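Local structure of histidine acid phosphatase (Bifidobacterium longum subsp. infantis, 6RXD) at residues G35-E40 with V450-G455; A134-G139 with D186-H191; I370-L375 with A407-L412. The protein probably removes phosphate groups from phytate and other inositol polyphosphates, and from 2,3-bisphosphoglycerate, as a histidine acid phosphatase of the MINPP type. All coordinates share one frame; numbering follows the deposited sequence.

How the interactions relate
Interactions 1 and 2 both reach the mixed central sheet, their centres about 25 Å apart and nearest atoms about 7 Å. Interaction 3, between two helices, is centred about 23 Å from interaction 1. Interactions 2 and 3 touch, centres about 14 Å apart: F190 CD1 packs on I370 O at 3.2 Å. Interaction 2 lies beside H399, in a His-Ala-Glu sequence consistent with the active site of MINPP-type phosphatases; its Q136 side chain is about 10 Å from that of D180. Interaction 1 lies away from the known metal sites; the L409 side chain of interaction 3 is about 6 Å from that of H506. D180 and H506 are zinc ligands in another structure of this protein.

Interaction 1 (G35-E40 with V450-G455); sequences GPIYTE and VYARKG
I37 and Y38 both face V450 in a classic beta bulge, which shifts the register of two antiparallel strands by one residue. V450 O is gripped twice, by I37 N at 2.9 Å in a nearly straight bond (174°) and by Y38 N at 3.2 Å in a more bent one. V450 CG2 meets the edge of the Y38 ring, and V450 CG1 packs 3.9 Å from I37 CG1. Packing stays tight through P36 and Y451 to the G35-A452 pair, where A452 N bonds G35 O at 2.7 Å. Y451 has CG beside its backbone N (chi1 -79°) and lays a ring face over P36, whose CB makes a CH-pi contact 4.0 Å from the ring centroid. Proline suits a non-hydrogen-bonded pair, where no N-H is needed toward this partner strand. An alanine in place of Y451 would probably open a gap over P36 and leave W492 without its ring partner. The contact ends past A452: R453 and K454 are exposed and do not touch strand 35-40, though R453 leans on Y34 and Y464. Strand 34-44 lies between strands 445-453 and 391-398; the Y38 hydroxyl bonds T381 of helix 372-386 and T394, while P36 touches helix 120-129.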
# COMPACT_ATOMS: atom_id res chain seq x y z
N GLY A 35 -6.48 14.98 -27.89
CA GLY A 35 -5.47 13.94 -28.02
C GLY A 35 -4.56 13.92 -26.81
O GLY A 35 -4.45 14.92 -26.09
N PRO A 36 -3.88 12.79 -26.57
CA PRO A 36 -3.09 12.61 -25.35
C PRO A 36 -1.84 13.49 -25.32
O PRO A 36 -1.15 13.61 -26.34
CB PRO A 36 -2.67 11.14 -25.44
CG PRO A 36 -2.67 10.83 -26.92
CD PRO A 36 -3.85 11.60 -27.45
N ILE A 37 -1.55 14.11 -24.17
CA ILE A 37 -0.30 14.85 -24.00
C ILE A 37 0.54 14.43 -22.78
O ILE A 37 1.73 14.75 -22.71
CB ILE A 37 -0.51 16.37 -23.93
CG1 ILE A 37 -1.45 16.73 -22.77
CG2 ILE A 37 -1.07 16.91 -25.25
CD1 ILE A 37 -1.38 18.21 -22.37
N TYR A 38 -0.06 13.74 -21.82
CA TYR A 38 0.67 13.42 -20.59
C TYR A 38 -0.02 12.30 -19.84
O TYR A 38 -1.24 12.14 -19.94
CB TYR A 38 0.76 14.68 -19.71
CG TYR A 38 1.57 14.51 -18.44
CD1 TYR A 38 2.97 14.40 -18.49
CD2 TYR A 38 0.95 14.46 -17.19
CE1 TYR A 38 3.72 14.23 -17.32
CE2 TYR A 38 1.69 14.30 -16.03
CZ TYR A 38 3.06 14.18 -16.10
OH TYR A 38 3.77 14.01 -14.92
N THR A 39 0.75 11.51 -19.10
CA THR A 39 0.14 10.60 -18.13
C THR A 39 1.02 10.51 -16.89
O THR A 39 2.21 10.81 -16.96
CB THR A 39 -0.10 9.20 -18.73
OG1 THR A 39 -0.88 8.42 -17.82
CG2 THR A 39 1.23 8.49 -19.03
N GLU A 40 0.45 10.13 -15.75
CA GLU A 40 1.27 10.02 -14.55
C GLU A 40 0.65 9.09 -13.54
O GLU A 40 -0.53 8.76 -13.63
CB GLU A 40 1.49 11.39 -13.91
CG GLU A 40 0.22 12.07 -13.46
CD GLU A 40 0.49 13.36 -12.75
OE1 GLU A 40 1.52 13.47 -12.06
OE2 GLU A 40 -0.34 14.29 -12.90
N VAL A 450 -3.93 12.89 -19.33
CA VAL A 450 -4.20 14.27 -19.70
C VAL A 450 -4.20 14.41 -21.21
O VAL A 450 -3.25 14.00 -21.88
CB VAL A 450 -3.15 15.23 -19.11
CG1 VAL A 450 -3.51 16.69 -19.43
CG2 VAL A 450 -3.04 15.04 -17.61
N TYR A 451 -5.29 14.97 -21.74
CA TYR A 451 -5.42 15.18 -23.17
C TYR A 451 -5.58 16.67 -23.44
O TYR A 451 -5.91 17.44 -22.54
CB TYR A 451 -6.64 14.44 -23.71
CG TYR A 451 -6.50 12.94 -23.94
CD1 TYR A 451 -6.96 12.37 -25.12
CD2 TYR A 451 -5.94 12.10 -22.98
CE1 TYR A 451 -6.87 11.01 -25.34
CE2 TYR A 451 -5.85 10.73 -23.21
CZ TYR A 451 -6.32 10.19 -24.38
OH TYR A 451 -6.23 8.84 -24.61
N ALA A 452 -5.36 17.08 -24.69
CA ALA A 452 -5.51 18.49 -25.04
C ALA A 452 -6.06 18.62 -26.44
O ALA A 452 -5.85 17.75 -27.28
CB ALA A 452 -4.18 19.23 -24.92
N ARG A 453 -6.78 19.71 -26.67
CA ARG A 453 -7.22 20.06 -28.02
C ARG A 453 -6.25 21.10 -28.56
O ARG A 453 -5.97 22.10 -27.88
CB ARG A 453 -8.65 20.61 -27.99
CG ARG A 453 -9.14 21.10 -29.33
CD ARG A 453 -10.57 21.59 -29.24
NE ARG A 453 -11.07 22.02 -30.55
CZ ARG A 453 -12.29 22.50 -30.76
NH1 ARG A 453 -13.14 22.63 -29.74
NH2 ARG A 453 -12.66 22.87 -31.98
N LYS A 454 -5.72 20.86 -29.76
CA LYS A 454 -4.70 21.72 -30.34
C LYS A 454 -5.22 23.06 -30.86
O LYS A 454 -6.38 23.19 -31.26
CB LYS A 454 -3.99 20.99 -31.49
CG LYS A 454 -2.74 20.24 -31.07
CD LYS A 454 -2.13 19.48 -32.24
CE LYS A 454 -0.72 19.01 -31.92
NZ LYS A 454 0.19 20.16 -31.72
N GLY A 455 -4.34 24.06 -30.86
CA GLY A 455 -4.64 25.35 -31.45
C GLY A 455 -5.18 26.38 -30.48
O GLY A 455 -5.27 26.15 -29.27

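Interaction 2 (A134-G139 with D186-H191); sequences AYQSSG and DTLYFH
S138 and L188 meet where strand 132-137 runs out and the short helix 185-188 ends. L188 has CG beside its backbone N (chi1 -55°), and its CD1 lies against the opposing backbone, 3.5 Å from S137 C. The same methyl touches Q136 CB at 4.0 Å, so the apolar branch lies against both Q136 and the S137 backbone, with L374 and A398 around it. S138 offers CB to the helix end, 3.5 Å from L188 O and 3.9 Å from Y189 CD2. Its OG sits between backbone N and carbonyl carbon (chi1 61°) and bonds H399 NE2 and E140 N; CB packs while OG bonds elsewhere, which suits a small hydroxyl residue. The chain of Q136 is extended beyond CG, and a water donates to its OE1 at 2.6 Å and accepts from T187 OG1 at 2.8 Å. No direct hydrogen bond joins the segments. Y189 carries H191 CE1 over the centre of one ring face, 3.4 Å above the plane, and meets the H399 ring edge-to-face. S137 turns its CB away from the helix, and its OG accepts from G139 N at 2.9 Å, forming an ST turn, with T144 as a second partner. This turn closes the strand before helix 141-157, consistent with the active-site end of the sheet in histidine acid phosphatases, where S138 bonds H399 of the His-Ala-Glu sequence.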
# COMPACT_ATOMS: atom_id res chain seq x y z
N ALA A 134 9.83 9.96 -16.84
CA ALA A 134 10.53 10.09 -15.56
C ALA A 134 10.06 9.02 -14.60
O ALA A 134 8.86 8.91 -14.33
CB ALA A 134 10.30 11.47 -14.95
N TYR A 135 11.00 8.21 -14.10
CA TYR A 135 10.69 7.22 -13.07
C TYR A 135 11.16 7.75 -11.73
O TYR A 135 12.26 8.28 -11.62
CB TYR A 135 11.43 5.91 -13.38
CG TYR A 135 10.82 5.08 -14.48
CD1 TYR A 135 9.69 4.31 -14.25
CD2 TYR A 135 11.38 5.06 -15.76
CE1 TYR A 135 9.13 3.55 -15.25
CE2 TYR A 135 10.81 4.29 -16.77
CZ TYR A 135 9.69 3.54 -16.50
OH TYR A 135 9.11 2.77 -17.48
N GLN A 136 10.31 7.63 -10.71
CA GLN A 136 10.68 8.12 -9.39
C GLN A 136 10.33 7.12 -8.32
O GLN A 136 9.35 6.38 -8.46
CB GLN A 136 9.95 9.43 -9.07
CG GLN A 136 10.27 10.56 -10.04
CD GLN A 136 9.56 11.86 -9.68
OE1 GLN A 136 8.79 11.92 -8.72
NE2 GLN A 136 9.82 12.90 -10.46
N SER A 137 11.13 7.08 -7.26
CA SER A 137 10.76 6.32 -6.07
C SER A 137 11.11 7.09 -4.80
O SER A 137 11.77 8.12 -4.85
CB SER A 137 11.40 4.94 -6.08
OG SER A 137 12.58 4.93 -5.31
N SER A 138 10.64 6.59 -3.66
CA SER A 138 10.96 7.19 -2.38
C SER A 138 12.44 7.01 -2.06
O SER A 138 12.99 7.74 -1.24
CB SER A 138 10.14 6.51 -1.29
OG SER A 138 10.47 5.14 -1.23
N GLY A 139 13.06 6.02 -2.70
CA GLY A 139 14.45 5.69 -2.39
C GLY A 139 14.51 4.42 -1.57
O GLY A 139 15.60 3.88 -1.29
N ASP A 186 10.34 13.90 -0.88
CA ASP A 186 9.44 14.98 -0.50
C ASP A 186 8.03 14.70 -0.99
O ASP A 186 7.06 15.11 -0.37
CB ASP A 186 9.90 16.33 -1.06
CG ASP A 186 11.19 16.81 -0.43
OD1 ASP A 186 11.62 16.21 0.58
OD2 ASP A 186 11.76 17.81 -0.93
N THR A 187 7.92 13.99 -2.10
CA THR A 187 6.59 13.67 -2.61
C THR A 187 6.21 12.21 -2.38
O THR A 187 5.04 11.87 -2.46
CB THR A 187 6.46 13.96 -4.11
OG1 THR A 187 7.34 13.10 -4.84
CG2 THR A 187 6.79 15.42 -4.43
N LEU A 188 7.19 11.36 -2.09
CA LEU A 188 6.92 9.94 -1.95
C LEU A 188 7.30 9.36 -0.58
O LEU A 188 7.19 8.16 -0.36
CB LEU A 188 7.61 9.15 -3.06
CG LEU A 188 7.28 9.61 -4.49
CD1 LEU A 188 8.16 8.89 -5.51
CD2 LEU A 188 5.80 9.36 -4.81
N TYR A 189 7.75 10.23 0.32
CA TYR A 189 8.02 9.81 1.70
C TYR A 189 7.82 11.02 2.61
O TYR A 189 8.65 11.31 3.47
CB TYR A 189 9.45 9.27 1.81
CG TYR A 189 9.62 8.12 2.79
CD1 TYR A 189 10.20 8.33 4.04
CD2 TYR A 189 9.23 6.84 2.45
CE1 TYR A 189 10.38 7.28 4.92
CE2 TYR A 189 9.41 5.77 3.33
CZ TYR A 189 9.99 6.00 4.56
OH TYR A 189 10.15 4.96 5.43
N PHE A 190 6.70 11.71 2.42
CA PHE A 190 6.44 12.97 3.11
C PHE A 190 6.06 12.79 4.57
O PHE A 190 5.91 13.77 5.30
CB PHE A 190 5.33 13.76 2.38
CG PHE A 190 4.17 12.91 1.92
CD1 PHE A 190 3.27 12.36 2.84
CD2 PHE A 190 3.97 12.67 0.57
CE1 PHE A 190 2.20 11.56 2.41
CE2 PHE A 190 2.91 11.88 0.13
CZ PHE A 190 2.03 11.33 1.05
N HIS A 191 5.90 11.54 4.99
CA HIS A 191 5.36 11.25 6.32
C HIS A 191 6.46 11.15 7.38
O HIS A 191 6.17 11.05 8.57
CB HIS A 191 4.53 9.96 6.28
CG HIS A 191 5.31 8.76 5.83
ND1 HIS A 191 5.76 8.59 4.54
CD2 HIS A 191 5.74 7.68 6.53
CE1 HIS A 191 6.43 7.45 4.46
NE2 HIS A 191 6.43 6.88 5.65
O HOH W 1 6.85 13.27 -7.56

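Interaction 3 (I370-L375 with A407-L412); sequences IAQPLL and AALLGL
One methyl group, L409 CD2, carries most of this contact between helices 372-386 and 400-410, and two of its nearest neighbours are polar atoms of Q372. It lies 3.5 Å from the backbone nitrogen Q372 N and equally 3.5 Å from the amide oxygen Q372 OE1, both van der Waals contacts of a methyl group; no hydrogen bond crosses between the segments. L409 CG stands anti to its backbone N (chi1 -174°), which sends the branch out toward the first turn of the other helix. There CD2 also meets A371 CB at 4.0 Å; the small alanine lets the methyl come close to the backbone, with L409 CD2 3.7 Å from A371 C.

Q372 crosses L409 at about a right angle. Its chain bends at chi2 (65°), and NE2 bonds D376 OD1 one turn along the helix, a link that should help fix the rotation of the amide and hold OE1 over the leucine. Deeper in the contact, L375 joins both partners with separate branches: CD2 approaches L409 CD2 at 3.9 Å, while L375 CD1 approaches L410 CD2, also at 3.9 Å. Forked leucines suit such a place, where one side chain must face two neighbours.

Just after L410 the helix stops in a Schellman motif. L412 N bonds A407 O at 3.0 Å, and the bond from G411 N to A408 O is weak. G411 takes a positive phi of 71°, easily reached by glycine. The L409 side chain is about 6 Å from that of H506, a zinc ligand in another structure of this protein. Around the contact, I370 and A371 lean on F190 and on P405 of helix 400-410; I370 and P373 touch helix 206-220; A407 and L412 pack on strand 467-472.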
# COMPACT_ATOMS: atom_id res chain seq x y z
N ILE A 370 -0.68 15.89 4.91
CA ILE A 370 0.72 15.63 4.59
C ILE A 370 0.92 15.22 3.14
O ILE A 370 2.03 15.32 2.61
CB ILE A 370 1.32 14.54 5.51
CG1 ILE A 370 0.55 13.23 5.41
CG2 ILE A 370 1.34 15.03 6.96
CD1 ILE A 370 1.33 12.03 5.99
N ALA A 371 -0.14 14.77 2.48
CA ALA A 371 -0.01 14.31 1.09
C ALA A 371 -0.03 15.48 0.10
O ALA A 371 0.10 15.27 -1.10
CB ALA A 371 -1.10 13.28 0.74
N GLN A 372 -0.20 16.69 0.61
CA GLN A 372 -0.26 17.86 -0.27
C GLN A 372 0.93 18.01 -1.25
O GLN A 372 0.71 18.35 -2.41
CB GLN A 372 -0.46 19.15 0.53
CG GLN A 372 -0.86 20.36 -0.32
CD GLN A 372 -2.21 20.17 -0.99
OE1 GLN A 372 -3.18 19.77 -0.35
NE2 GLN A 372 -2.27 20.44 -2.29
N PRO A 373 2.17 17.73 -0.80
CA PRO A 373 3.28 17.84 -1.76
C PRO A 373 3.12 16.92 -2.97
O PRO A 373 3.58 17.27 -4.06
CB PRO A 373 4.50 17.39 -0.95
CG PRO A 373 4.14 17.65 0.47
CD PRO A 373 2.66 17.53 0.58
N LEU A 374 2.50 15.76 -2.77
CA LEU A 374 2.30 14.83 -3.88
C LEU A 374 1.19 15.32 -4.81
O LEU A 374 1.33 15.30 -6.04
CB LEU A 374 1.97 13.42 -3.37
CG LEU A 374 1.71 12.39 -4.47
CD1 LEU A 374 2.91 12.26 -5.41
CD2 LEU A 374 1.39 11.04 -3.82
N LEU A 375 0.09 15.78 -4.22
CA LEU A 375 -0.99 16.37 -5.01
C LEU A 375 -0.48 17.61 -5.75
O LEU A 375 -0.78 17.80 -6.92
CB LEU A 375 -2.19 16.72 -4.12
CG LEU A 375 -3.37 17.39 -4.83
CD1 LEU A 375 -3.80 16.58 -6.06
CD2 LEU A 375 -4.52 17.53 -3.85
N ALA A 407 -5.15 9.30 -0.81
CA ALA A 407 -6.57 8.95 -1.03
C ALA A 407 -7.52 9.81 -0.21
O ALA A 407 -8.57 10.23 -0.69
CB ALA A 407 -6.80 7.46 -0.74
N ALA A 408 -7.16 10.05 1.05
CA ALA A 408 -7.99 10.85 1.93
C ALA A 408 -8.01 12.31 1.47
O ALA A 408 -9.07 12.96 1.50
CB ALA A 408 -7.52 10.74 3.39
N LEU A 409 -6.86 12.83 1.05
CA LEU A 409 -6.78 14.22 0.59
C LEU A 409 -7.57 14.42 -0.70
O LEU A 409 -8.24 15.44 -0.88
CB LEU A 409 -5.32 14.63 0.40
CG LEU A 409 -5.10 16.10 0.08
CD1 LEU A 409 -5.47 16.97 1.25
CD2 LEU A 409 -3.61 16.28 -0.25
N LEU A 410 -7.49 13.44 -1.61
CA LEU A 410 -8.23 13.49 -2.87
C LEU A 410 -9.71 13.18 -2.69
O LEU A 410 -10.52 13.47 -3.57
CB LEU A 410 -7.66 12.48 -3.87
CG LEU A 410 -6.43 12.91 -4.66
CD1 LEU A 410 -5.91 11.73 -5.48
CD2 LEU A 410 -6.81 14.07 -5.57
N GLY A 411 -10.06 12.54 -1.58
CA GLY A 411 -11.44 12.15 -1.37
C GLY A 411 -11.86 11.00 -2.27
O GLY A 411 -12.99 10.96 -2.75
N LEU A 412 -10.93 10.08 -2.51
CA LEU A 412 -11.19 8.90 -3.33
C LEU A 412 -12.22 8.00 -2.66
O LEU A 412 -12.41 8.04 -1.44
CB LEU A 412 -9.88 8.12 -3.54
CG LEU A 412 -8.79 8.82 -4.34
CD1 LEU A 412 -7.59 7.88 -4.55
CD2 LEU A 412 -9.36 9.27 -5.67